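Local coordinates for tail spike protein gp49 (Pseudomonas phage LKA1, PDB 4RU4) that probably degrades the O-specific polysaccharide of Pseudomonas as a lyase of the phage tailspike, assisting virus entry into the host cell, at residues Pro231-Val236 with Thr257-Ser262. Residues are numbered along the deposited sequence; the frame is centred on the assembly and turned at random.
Sequences PRVDDV and TNSNIS. With NA (sodium ion), chain Y; EDO (1,2-ethanediol), chain S.
D234 and T257 pair as parallel strand neighbours on successive coils of a beta-helix, their CA atoms 4.8 Å apart, with T257 N bonding to V233 O, D235 N to T257 O and, past the bend, N260 N to V236 O at 2.9 Å. D235 and N258 both take up left-handed backbone angles, which turns the two chains together at the corner between faces of the helix.

On the outer side, one carboxylate oxygen of D234 gathers two donors. CG lies anti to the backbone N (chi1 178°), and OD1 receives the T257 hydroxyl at 2.7 Å on its anti side, well out of the carboxylate plane. The amide N-H of N258 arrives nearly along the C-O axis of OD1, ND2 standing 2.6 Å away, with carboxylate and amide planes 77° apart. N285 of the next coil takes N258 OD1, extending the contacts along the stack. Around the bend, S259 OG gives its proton to T257 O at 2.7 Å, from above the carbonyl plane, and accepts V236 N over 3.2 Å in a nearly straight bond (172°). V236 CG2 rests 3.6 Å from that hydroxyl and also meets I261 CD1. Outside, N260 ND2 bonds D253 of a second subunit.

The corner of this pectin lyase-like coil illustrates how a solenoid turns without losing register: the S259 hydroxyl satisfies a buried amide where plain strand pairing lapses, while the two donors at D234 OD1 would stabilise its negative charge.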
loop_
_atom_site.group_PDB
_atom_site.type_symbol
_atom_site.label_atom_id
_atom_site.label_comp_id
_atom_site.label_asym_id
_atom_site.label_seq_id
_atom_site.Cartn_x
_atom_site.Cartn_y
_atom_site.Cartn_z
ATOM N N PRO B 231 0.963 7.525 -23.890
ATOM C CA PRO B 231 0.051 6.583 -24.551
ATOM C C PRO B 231 -0.775 5.836 -23.515
ATOM O O PRO B 231 -0.360 5.683 -22.356
ATOM C CB PRO B 231 0.998 5.624 -25.278
ATOM C CG PRO B 231 2.255 5.619 -24.412
ATOM C CD PRO B 231 2.358 7.041 -23.861
ATOM N N ARG B 232 -1.946 5.361 -23.943
ATOM C CA ARG B 232 -2.902 4.713 -23.052
ATOM C C ARG B 232 -3.328 3.382 -23.634
ATOM O O ARG B 232 -3.685 3.303 -24.820
ATOM C CB ARG B 232 -4.131 5.619 -22.895
ATOM C CG ARG B 232 -3.831 6.939 -22.165
ATOM C CD ARG B 232 -3.510 6.643 -20.718
ATOM N NE ARG B 232 -3.177 7.815 -19.903
ATOM C CZ ARG B 232 -1.931 8.229 -19.658
ATOM N NH1 ARG B 232 -0.895 7.601 -20.225
ATOM N NH2 ARG B 232 -1.728 9.299 -18.877
ATOM N N VAL B 233 -3.247 2.317 -22.837
ATOM C CA VAL B 233 -3.785 1.000 -23.240
ATOM C C VAL B 233 -4.702 0.560 -22.102
ATOM O O VAL B 233 -4.278 0.539 -20.935
ATOM C CB VAL B 233 -2.666 -0.043 -23.443
ATOM C CG1 VAL B 233 -3.263 -1.424 -23.825
ATOM C CG2 VAL B 233 -1.664 0.427 -24.514
ATOM N N ASP B 234 -5.966 0.261 -22.401
ATOM C CA ASP B 234 -6.918 -0.003 -21.326
ATOM C C ASP B 234 -7.889 -1.085 -21.768
ATOM O O ASP B 234 -8.313 -1.103 -22.931
ATOM C CB ASP B 234 -7.684 1.275 -20.965
ATOM C CG ASP B 234 -8.726 1.043 -19.878
ATOM O OD1 ASP B 234 -8.374 0.512 -18.799
ATOM O OD2 ASP B 234 -9.910 1.360 -20.119
ATOM N N ASP B 235 -8.186 -2.008 -20.861
ATOM C CA ASP B 235 -9.216 -3.006 -21.103
ATOM C C ASP B 235 -8.883 -3.834 -22.359
ATOM O O ASP B 235 -9.757 -4.116 -23.165
ATOM C CB ASP B 235 -10.569 -2.271 -21.231
ATOM C CG ASP B 235 -11.756 -3.205 -21.296
ATOM O OD1 ASP B 235 -11.691 -4.293 -20.683
ATOM O OD2 ASP B 235 -12.763 -2.834 -21.960
ATOM N N VAL B 236 -7.622 -4.227 -22.537
ATOM C CA VAL B 236 -7.293 -5.065 -23.685
ATOM C C VAL B 236 -6.981 -6.486 -23.259
ATOM O O VAL B 236 -6.543 -6.736 -22.128
ATOM C CB VAL B 236 -6.143 -4.529 -24.593
ATOM C CG1 VAL B 236 -6.436 -3.093 -25.074
ATOM C CG2 VAL B 236 -4.794 -4.641 -23.897
ATOM N N THR B 257 -3.716 -0.404 -18.288
ATOM C CA THR B 257 -4.617 -0.619 -17.140
ATOM C C THR B 257 -5.684 -1.679 -17.461
ATOM O O THR B 257 -6.105 -1.824 -18.620
ATOM C CB THR B 257 -5.342 0.690 -16.760
ATOM O OG1 THR B 257 -5.917 1.271 -17.951
ATOM C CG2 THR B 257 -4.350 1.695 -16.136
ATOM N N ASN B 258 -6.140 -2.400 -16.435
ATOM C CA ASN B 258 -7.328 -3.268 -16.598
ATOM C C ASN B 258 -7.231 -4.286 -17.758
ATOM O O ASN B 258 -8.239 -4.619 -18.410
ATOM C CB ASN B 258 -8.557 -2.379 -16.775
ATOM C CG ASN B 258 -8.574 -1.208 -15.783
ATOM O OD1 ASN B 258 -8.385 -1.414 -14.585
ATOM N ND2 ASN B 258 -8.771 0.027 -16.285
ATOM N N SER B 259 -6.026 -4.798 -18.002
ATOM C CA SER B 259 -5.774 -5.619 -19.187
ATOM C C SER B 259 -5.316 -7.030 -18.824
ATOM O O SER B 259 -4.752 -7.245 -17.755
ATOM C CB SER B 259 -4.750 -4.923 -20.108
ATOM O OG SER B 259 -5.274 -3.657 -20.485
ATOM N N ASN B 260 -5.560 -7.976 -19.718
ATOM C CA ASN B 260 -5.125 -9.355 -19.518
ATOM C C ASN B 260 -4.154 -9.697 -20.630
ATOM O O ASN B 260 -4.533 -9.756 -21.786
ATOM C CB ASN B 260 -6.304 -10.338 -19.516
ATOM C CG ASN B 260 -7.051 -10.346 -18.172
ATOM O OD1 ASN B 260 -7.071 -9.339 -17.468
ATOM N ND2 ASN B 260 -7.631 -11.486 -17.806
ATOM N N ILE B 261 -2.906 -9.933 -20.255
ATOM C CA ILE B 261 -1.846 -10.156 -21.216
ATOM C C ILE B 261 -1.235 -11.528 -20.964
ATOM O O ILE B 261 -0.848 -11.852 -19.825
ATOM C CB ILE B 261 -0.717 -9.117 -21.064
ATOM C CG1 ILE B 261 -1.274 -7.674 -20.999
ATOM C CG2 ILE B 261 0.298 -9.298 -22.215
ATOM C CD1 ILE B 261 -2.140 -7.287 -22.220
ATOM N N SER B 262 -1.140 -12.346 -22.011
ATOM C CA SER B 262 -0.594 -13.702 -21.858
ATOM C C SER B 262 0.365 -14.032 -22.993
ATOM O O SER B 262 -0.061 -14.181 -24.139
ATOM C CB SER B 262 -1.730 -14.741 -21.829
ATOM O OG SER B 262 -1.226 -16.064 -21.692
HETATM NA NA NA Y . -2.752 -18.092 -23.269
HETATM C C1 EDO S . -9.024 -7.552 -19.878
HETATM O O1 EDO S . -9.301 -7.191 -18.523
HETATM C C2 EDO S . -10.319 -7.890 -20.587
HETATM O O2 EDO S . -11.265 -6.880 -20.270
HETATM O O HOH W 1 -11.228 -4.724 -18.051
HETATM O O HOH W 2 -3.370 -18.541 -25.859
#